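Local coordinates for ethanolamine utilization protein EutL (PDB 4TME) that builds part of the shell of a bacterial microcompartment for ethanolamine utilization, binds ethanolamine and probably controls the opening of a pore in that shell, at residues V170-F175 and A187-S192; G144-Y149 and G191-C196; P8-V13 and G37-D42. One frame throughout, in Å; residues are numbered along the deposited sequence. Where two conformers were deposited one is given.

Overall arrangement
Contact 3 comes first along the chain. It pairs strands 10-16 and 35-41 in the four-stranded antiparallel sheet. Contacts 1 and 2 follow and belong to the six-stranded antiparallel sheet. Contact 1 is the hairpin of strands 171-176 and 185-191. Contact 2 sets strand 146-152, the neighbour of 185-191, against the start of helix 193-212. The two share Gly191 and Ser192, touch each other, and have centres about 8 Å apart. Contact 3 lies on the opposite side of the chain's centre, about 27 Å from either, centre to centre. The chain thus carries two sheets, consistent with its two BMC domains, and bound ethanolamine contacts residues from both halves.

Contact 1 of 3, residues V170-F175 and A187-S192; sequences VEMCEF and ALLTGS
Thr190 has the most surface buried here. Its OG1 is anti to the backbone N (chi1 -167°), which puts CG2 in the crowded position between the backbone N and the carbonyl carbon, 3.4 Å from Cys173 SG. OG1 turns to the other neighbouring strand and bonds to Ala146 O. The Thr190 backbone pairs with Glu171 in both directions: Glu171 N to Thr190 O is 2.8 Å, and Thr190 N to Glu171 O is 2.9 Å. Both donors lie in the plane of the carbonyl they meet. Leu188 marks a classic beta bulge in this antiparallel hairpin of the second BMC domain. Cys173 N reaches Leu188 O at 3.0 Å, nearly along the C=O axis. Glu174 N adds a weak bond to the same oxygen at 3.3 Å. Two successive residues therefore face one, and the register slips by a residue. Leu188 N then donates to Glu174 O, while its CD1 touches Glu174 CB. Leu189 points to the opposite face. There its branches divide the work: CD1 meets Val170 CG2 at 3.9 Å, and CD2 packs against Met172 SD at 4.0 Å. Both neighbours cross Leu189 obliquely. On this face Leu189 also touches Leu165 of helix 154-167.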
loop_
_atom_site.group_PDB
_atom_site.type_symbol
_atom_site.label_atom_id
_atom_site.label_comp_id
_atom_site.label_asym_id
_atom_site.label_seq_id
_atom_site.Cartn_x
_atom_site.Cartn_y
_atom_site.Cartn_z
ATOM N N VAL C 170 27.051 14.989 -8.233
ATOM C CA VAL C 170 26.572 13.822 -7.497
ATOM C C VAL C 170 26.101 12.694 -8.419
ATOM O O VAL C 170 25.749 12.925 -9.589
ATOM C CB VAL C 170 25.411 14.203 -6.550
ATOM C CG1 VAL C 170 25.924 15.131 -5.445
ATOM C CG2 VAL C 170 24.262 14.832 -7.323
ATOM N N GLU C 171 26.125 11.475 -7.882
ATOM C CA GLU C 171 25.720 10.265 -8.583
ATOM C C GLU C 171 24.478 9.680 -7.947
ATOM O O GLU C 171 24.318 9.704 -6.729
ATOM C CB GLU C 171 26.816 9.201 -8.548
ATOM C CG GLU C 171 28.165 9.643 -9.086
ATOM C CD GLU C 171 29.194 8.534 -8.995
ATOM O OE1 GLU C 171 29.839 8.396 -7.926
ATOM O OE2 GLU C 171 29.345 7.794 -9.989
ATOM N N MET C 172 23.612 9.136 -8.786
ATOM C CA MET C 172 22.430 8.422 -8.354
ATOM C C MET C 172 22.841 7.077 -7.753
ATOM O O MET C 172 23.592 6.322 -8.385
ATOM C CB MET C 172 21.497 8.245 -9.559
ATOM C CG MET C 172 20.330 7.312 -9.366
ATOM S SD MET C 172 19.246 7.874 -8.074
ATOM C CE MET C 172 18.187 9.104 -8.860
ATOM N N CYS C 173 22.403 6.798 -6.521
ATOM C CA CYS C 173 22.661 5.506 -5.885
ATOM C C CYS C 173 21.413 4.638 -5.760
ATOM O O CYS C 173 21.431 3.451 -6.106
ATOM C CB CYS C 173 23.261 5.717 -4.499
ATOM S SG CYS C 173 24.804 6.545 -4.606
ATOM N N GLU C 174 20.338 5.230 -5.260
ATOM C CA GLU C 174 19.087 4.525 -5.054
ATOM C C GLU C 174 17.925 5.468 -5.321
ATOM O O GLU C 174 17.924 6.607 -4.843
ATOM C CB GLU C 174 19.001 3.977 -3.625
ATOM C CG GLU C 174 17.755 3.163 -3.335
ATOM C CD GLU C 174 17.906 1.701 -3.727
ATOM O OE1 GLU C 174 17.676 0.833 -2.854
ATOM O OE2 GLU C 174 18.250 1.414 -4.896
ATOM N N PHE C 175 16.963 5.002 -6.112
ATOM C CA PHE C 175 15.793 5.787 -6.498
ATOM C C PHE C 175 14.595 5.252 -5.734
ATOM O O PHE C 175 14.336 4.051 -5.786
ATOM C CB PHE C 175 15.582 5.663 -8.018
ATOM C CG PHE C 175 14.361 6.350 -8.555
ATOM C CD1 PHE C 175 14.145 7.699 -8.326
ATOM C CD2 PHE C 175 13.444 5.656 -9.360
ATOM C CE1 PHE C 175 13.026 8.340 -8.849
ATOM C CE2 PHE C 175 12.331 6.291 -9.890
ATOM C CZ PHE C 175 12.122 7.632 -9.645
ATOM N N ALA C 187 15.421 10.011 -3.489
ATOM C CA ALA C 187 16.622 9.265 -3.843
ATOM C C ALA C 187 17.718 9.457 -2.815
ATOM O O ALA C 187 17.684 10.393 -2.013
ATOM C CB ALA C 187 17.146 9.699 -5.212
ATOM N N LEU C 188 18.687 8.559 -2.885
ATOM C CA LEU C 188 19.983 8.725 -2.249
ATOM C C LEU C 188 20.999 9.056 -3.325
ATOM O O LEU C 188 21.167 8.280 -4.286
ATOM C CB LEU C 188 20.434 7.455 -1.523
ATOM C CG LEU C 188 19.501 6.879 -0.456
ATOM C CD1 LEU C 188 20.047 5.555 0.109
ATOM C CD2 LEU C 188 19.267 7.892 0.659
ATOM N N LEU C 189 21.676 10.192 -3.181
ATOM C CA LEU C 189 22.721 10.594 -4.122
ATOM C C LEU C 189 24.044 10.626 -3.380
ATOM O O LEU C 189 24.060 10.906 -2.192
ATOM C CB LEU C 189 22.459 11.978 -4.730
ATOM C CG LEU C 189 21.032 12.233 -5.236
ATOM C CD1 LEU C 189 20.919 13.643 -5.803
ATOM C CD2 LEU C 189 20.646 11.200 -6.300
ATOM N N THR C 190 25.149 10.376 -4.066
ATOM C CA THR C 190 26.457 10.445 -3.395
ATOM C C THR C 190 27.437 11.342 -4.131
ATOM O O THR C 190 27.286 11.620 -5.317
ATOM C CB THR C 190 27.085 9.043 -3.202
ATOM O OG1 THR C 190 28.198 9.140 -2.294
ATOM C CG2 THR C 190 27.581 8.443 -4.523
ATOM N N GLY C 191 28.450 11.784 -3.395
ATOM C CA GLY C 191 29.505 12.640 -3.917
ATOM C C GLY C 191 30.294 13.173 -2.736
ATOM O O GLY C 191 30.178 12.634 -1.629
ATOM N N SER C 192 31.087 14.218 -2.950
ATOM C CA SER C 192 31.788 14.854 -1.844
ATOM C C SER C 192 30.766 15.440 -0.866
ATOM O O SER C 192 29.588 15.585 -1.201
ATOM C CB SER C 192 32.724 15.939 -2.346
ATOM O OG SER C 192 31.995 17.046 -2.836
#

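Contact 2 of 3, residues G144-Y149 and G191-C196; sequences GEALAY and GSQSAC
The peptide plane between Leu147 and Ala148 has Cys196 SG over one face. The sulfur stands 3.6 Å from Leu147 C, almost straight above the C-N bond. At the edge of this plane, Ala148 N is bonded to Leu189 of the next strand, and Leu147 pairs through its backbone with Val128 on the other side. Strand 146-152 is thus an inner strand of the antiparallel sheet of the second BMC domain, and the first turn of helix 193-212 packs on it. The helix backbone sets Cys196 CB 4.2 Å from Ala148 CB. With SG anti to the carbonyl carbon (chi1 -71°), the sulfur lies over the Leu147-Ala148 peptide and 4.0 Å from Ala146 CB. Gln193 is extended beyond CG and lays that CG 3.7 Å from the same Ala146 methyl. Its amide goes further and makes a weak bond from NE2 to Ser129 O. Ser192 is the N-cap of the helix: its OG accepts from Ala195 N at 3.1 Å. Water bridges the strand to the residue before this cap. A single molecule accepts from Ala146 N and donates to Glu145 OE1 at 2.7 Å and to Gly191 O at 2.8 Å.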
loop_
_atom_site.group_PDB
_atom_site.type_symbol
_atom_site.label_atom_id
_atom_site.label_comp_id
_atom_site.label_asym_id
_atom_site.label_seq_id
_atom_site.Cartn_x
_atom_site.Cartn_y
_atom_site.Cartn_z
ATOM N N GLY C 144 31.184 5.332 5.322
ATOM C CA GLY C 144 31.804 6.587 5.677
ATOM C C GLY C 144 31.701 7.627 4.570
ATOM O O GLY C 144 32.023 8.782 4.783
ATOM N N GLU C 145 31.284 7.212 3.382
ATOM C CA GLU C 145 31.045 8.159 2.296
ATOM C C GLU C 145 29.798 8.986 2.586
ATOM O O GLU C 145 28.959 8.568 3.373
ATOM C CB GLU C 145 30.896 7.419 0.965
ATOM C CG GLU C 145 32.213 6.911 0.415
ATOM C CD GLU C 145 33.125 8.040 0.038
ATOM O OE1 GLU C 145 32.790 8.777 -0.919
ATOM O OE2 GLU C 145 34.163 8.204 0.711
ATOM N N ALA C 146 29.684 10.151 1.941
ATOM C CA ALA C 146 28.550 11.047 2.174
ATOM C C ALA C 146 27.369 10.724 1.262
ATOM O O ALA C 146 27.549 10.206 0.151
ATOM C CB ALA C 146 28.971 12.490 1.970
ATOM N N LEU C 147 26.173 11.064 1.727
ATOM C CA LEU C 147 24.960 10.993 0.902
ATOM C C LEU C 147 24.129 12.248 1.022
ATOM O O LEU C 147 24.119 12.891 2.068
ATOM C CB LEU C 147 24.046 9.813 1.310
ATOM C CG LEU C 147 24.471 8.387 1.020
ATOM C CD1 LEU C 147 23.492 7.462 1.669
ATOM C CD2 LEU C 147 24.555 8.150 -0.494
ATOM N N ALA C 148 23.396 12.571 -0.052
ATOM C CA ALA C 148 22.223 13.411 0.042
ATOM C C ALA C 148 20.994 12.497 0.108
ATOM O O ALA C 148 20.777 11.697 -0.784
ATOM C CB ALA C 148 22.127 14.346 -1.153
ATOM N N TYR C 149 20.236 12.601 1.185
ATOM C CA TYR C 149 19.026 11.799 1.408
ATOM C C TYR C 149 17.841 12.716 1.141
ATOM O O TYR C 149 17.556 13.613 1.932
ATOM C CB TYR C 149 19.056 11.251 2.840
ATOM C CG TYR C 149 18.053 10.155 3.176
ATOM C CD1 TYR C 149 16.849 10.008 2.496
ATOM C CD2 TYR C 149 18.331 9.265 4.209
ATOM C CE1 TYR C 149 15.939 8.990 2.846
ATOM C CE2 TYR C 149 17.457 8.278 4.561
ATOM C CZ TYR C 149 16.259 8.147 3.899
ATOM O OH TYR C 149 15.397 7.152 4.270
ATOM N N GLY C 191 28.450 11.784 -3.395
ATOM C CA GLY C 191 29.505 12.640 -3.917
ATOM C C GLY C 191 30.294 13.173 -2.736
ATOM O O GLY C 191 30.178 12.634 -1.629
ATOM N N SER C 192 31.087 14.218 -2.950
ATOM C CA SER C 192 31.788 14.854 -1.844
ATOM C C SER C 192 30.766 15.440 -0.866
ATOM O O SER C 192 29.588 15.585 -1.201
ATOM C CB SER C 192 32.724 15.939 -2.346
ATOM O OG SER C 192 31.995 17.046 -2.836
ATOM N N GLN C 193 31.201 15.786 0.340
ATOM C CA GLN C 193 30.269 16.371 1.302
ATOM C C GLN C 193 29.708 17.708 0.787
ATOM O O GLN C 193 28.519 17.984 0.955
ATOM C CB GLN C 193 30.946 16.548 2.666
ATOM C CG GLN C 193 31.091 15.207 3.386
ATOM C CD GLN C 193 31.764 15.311 4.733
ATOM O OE1 GLN C 193 32.006 16.405 5.245
ATOM N NE2 GLN C 193 32.079 14.162 5.315
ATOM N N SER C 194 30.546 18.507 0.131
ATOM C CA SER C 194 30.095 19.793 -0.400
ATOM C C SER C 194 29.112 19.575 -1.566
ATOM O O SER C 194 28.112 20.292 -1.683
ATOM C CB SER C 194 31.290 20.663 -0.811
ATOM O OG SER C 194 31.906 20.223 -2.010
ATOM N N ALA C 195 29.354 18.560 -2.390
ATOM C CA ALA C 195 28.425 18.258 -3.488
ATOM C C ALA C 195 27.091 17.737 -2.973
ATOM O O ALA C 195 26.041 18.064 -3.531
ATOM C CB ALA C 195 29.033 17.253 -4.447
ATOM N N CYS C 196 27.115 16.926 -1.920
ATOM C CA CYS C 196 25.862 16.437 -1.338
ATOM C C CYS C 196 25.093 17.603 -0.712
ATOM O O CYS C 196 23.880 17.685 -0.843
ATOM C CB CYS C 196 26.118 15.337 -0.307
ATOM S SG CYS C 196 26.666 13.774 -1.063
HETATM O O HOH W 1 31.688 11.050 0.040
#

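Contact 3 of 3, residues P8-V13 and G37-D42; sequences PNVLSV and GLITAD
Asp42 and Asn9 hold each other by three hydrogen bonds. Asn9 ND2 donates to Asp42 OD2 at 2.9 Å, nearly straight at 171°, in its own amide plane and onto the syn lone pair. Asn9 N meets Asp42 OD1 at 2.8 Å from above the carboxylate plane. The amide and carboxylate planes are 74° apart. The carboxylate is held at both oxygens, by the side-chain ND2 at OD2 and by the backbone N at OD1. The return bond runs from Asp42 N to Asn9 O, 2.9 Å, nearly along the C=O axis. Asp42 can reach back because its CG sits in the crowded position between N and the carbonyl carbon (chi1 68°). The paired strands fix these partners. Leu11 N donates to Thr40 O at 2.9 Å, and Ser12 N adds a weak bond to that oxygen at 3.4 Å. Thr40 N answers to Ser12 O at 3.0 Å. On the other face the side chains of Val10 and Ile39 cross at about a right angle, with Val10 CG1 4.0 Å from Ile39 CG1, under helix 92-106. Further out, Thr40 OG1 bonds to Leu79 O. Ser12 OG bonds to Pro214 O of the third subunit, and the backbone of Val13 is also hydrogen-bonded to that subunit. Leu11 and Ser12 facing Thr40 form a classic beta bulge in an antiparallel pair. Its Asp42 end runs straight into Cys43, Asp44 and Asp45 of the ethanolamine pocket.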
loop_
_atom_site.group_PDB
_atom_site.type_symbol
_atom_site.label_atom_id
_atom_site.label_comp_id
_atom_site.label_asym_id
_atom_site.label_seq_id
_atom_site.Cartn_x
_atom_site.Cartn_y
_atom_site.Cartn_z
ATOM N N PRO C 8 9.919 14.852 14.585
ATOM C CA PRO C 8 9.658 13.409 14.535
ATOM C C PRO C 8 9.532 12.852 15.948
ATOM O O PRO C 8 10.143 13.417 16.873
ATOM C CB PRO C 8 10.893 12.855 13.830
ATOM C CG PRO C 8 11.974 13.798 14.259
ATOM C CD PRO C 8 11.349 15.146 14.375
ATOM N N ASN C 9 8.750 11.786 16.109
ATOM C CA ASN C 9 8.467 11.205 17.425
ATOM C C ASN C 9 8.633 9.703 17.426
ATOM O O ASN C 9 8.091 9.012 16.568
ATOM C CB ASN C 9 7.039 11.529 17.884
ATOM C CG ASN C 9 6.777 13.013 17.956
ATOM O OD1 ASN C 9 7.195 13.672 18.907
ATOM N ND2 ASN C 9 6.087 13.547 16.969
ATOM N N VAL C 10 9.362 9.201 18.413
ATOM C CA VAL C 10 9.460 7.768 18.609
ATOM C C VAL C 10 8.200 7.325 19.353
ATOM O O VAL C 10 7.750 8.018 20.277
ATOM C CB VAL C 10 10.734 7.407 19.392
ATOM C CG1 VAL C 10 10.782 5.927 19.743
ATOM C CG2 VAL C 10 11.961 7.784 18.527
ATOM N N LEU C 11 7.626 6.185 18.958
ATOM C CA LEU C 11 6.392 5.688 19.575
ATOM C C LEU C 11 6.602 4.468 20.475
ATOM O O LEU C 11 5.925 4.315 21.483
ATOM C CB LEU C 11 5.349 5.337 18.502
ATOM C CG LEU C 11 4.953 6.504 17.596
ATOM C CD1 LEU C 11 4.058 6.038 16.445
ATOM C CD2 LEU C 11 4.279 7.607 18.376
ATOM N N SER C 12 7.531 3.602 20.102
ATOM C CA SER C 12 7.769 2.391 20.869
ATOM C C SER C 12 9.180 1.890 20.648
ATOM O O SER C 12 9.777 2.097 19.586
ATOM C CB SER C 12 6.733 1.316 20.506
ATOM O OG SER C 12 6.884 0.152 21.297
ATOM N N VAL C 13 9.722 1.267 21.688
ATOM C CA VAL C 13 11.054 0.682 21.657
ATOM C C VAL C 13 11.057 -0.545 22.535
ATOM O O VAL C 13 10.582 -0.495 23.672
ATOM C CB VAL C 13 12.148 1.646 22.169
ATOM C CG1 VAL C 13 13.532 1.037 21.967
ATOM C CG2 VAL C 13 12.066 2.969 21.482
ATOM N N GLY C 37 16.745 -5.231 18.636
ATOM C CA GLY C 37 16.166 -4.006 19.145
ATOM C C GLY C 37 15.122 -3.549 18.141
ATOM O O GLY C 37 15.401 -3.478 16.951
ATOM N N LEU C 38 13.916 -3.277 18.640
ATOM C CA LEU C 38 12.746 -2.924 17.846
ATOM C C LEU C 38 12.384 -1.456 18.079
ATOM O O LEU C 38 12.334 -1.014 19.238
ATOM C CB LEU C 38 11.546 -3.802 18.238
ATOM C CG LEU C 38 11.681 -5.325 18.345
ATOM C CD1 LEU C 38 10.408 -5.939 18.950
ATOM C CD2 LEU C 38 11.954 -5.941 16.988
ATOM N N ILE C 39 12.066 -0.721 17.015
ATOM C CA ILE C 39 11.639 0.661 17.165
ATOM C C ILE C 39 10.572 1.028 16.146
ATOM O O ILE C 39 10.627 0.594 14.990
ATOM C CB ILE C 39 12.848 1.633 17.050
ATOM C CG1 ILE C 39 12.443 3.057 17.431
ATOM C CG2 ILE C 39 13.489 1.569 15.678
ATOM C CD1 ILE C 39 13.670 3.980 17.625
ATOM N N THR C 40 9.590 1.810 16.593
ATOM C CA THR C 40 8.646 2.465 15.686
ATOM C C THR C 40 8.595 3.949 15.973
ATOM O O THR C 40 8.888 4.402 17.085
ATOM C CB THR C 40 7.209 1.899 15.781
ATOM O OG1 THR C 40 6.642 2.210 17.052
ATOM C CG2 THR C 40 7.200 0.394 15.581
ATOM N N ALA C 41 8.220 4.707 14.958
ATOM C CA ALA C 41 8.213 6.156 15.031
ATOM C C ALA C 41 7.228 6.717 14.002
ATOM O O ALA C 41 6.765 5.983 13.129
ATOM C CB ALA C 41 9.613 6.690 14.776
ATOM N N ASP C 42 6.928 8.011 14.082
ATOM C CA ASP C 42 5.975 8.605 13.138
ATOM C C ASP C 42 6.644 9.248 11.912
ATOM O O ASP C 42 5.982 9.956 11.151
ATOM C CB ASP C 42 5.090 9.619 13.843
ATOM C CG ASP C 42 5.844 10.859 14.310
ATOM O OD1 ASP C 42 7.043 10.993 14.009
ATOM O OD2 ASP C 42 5.199 11.687 14.988
#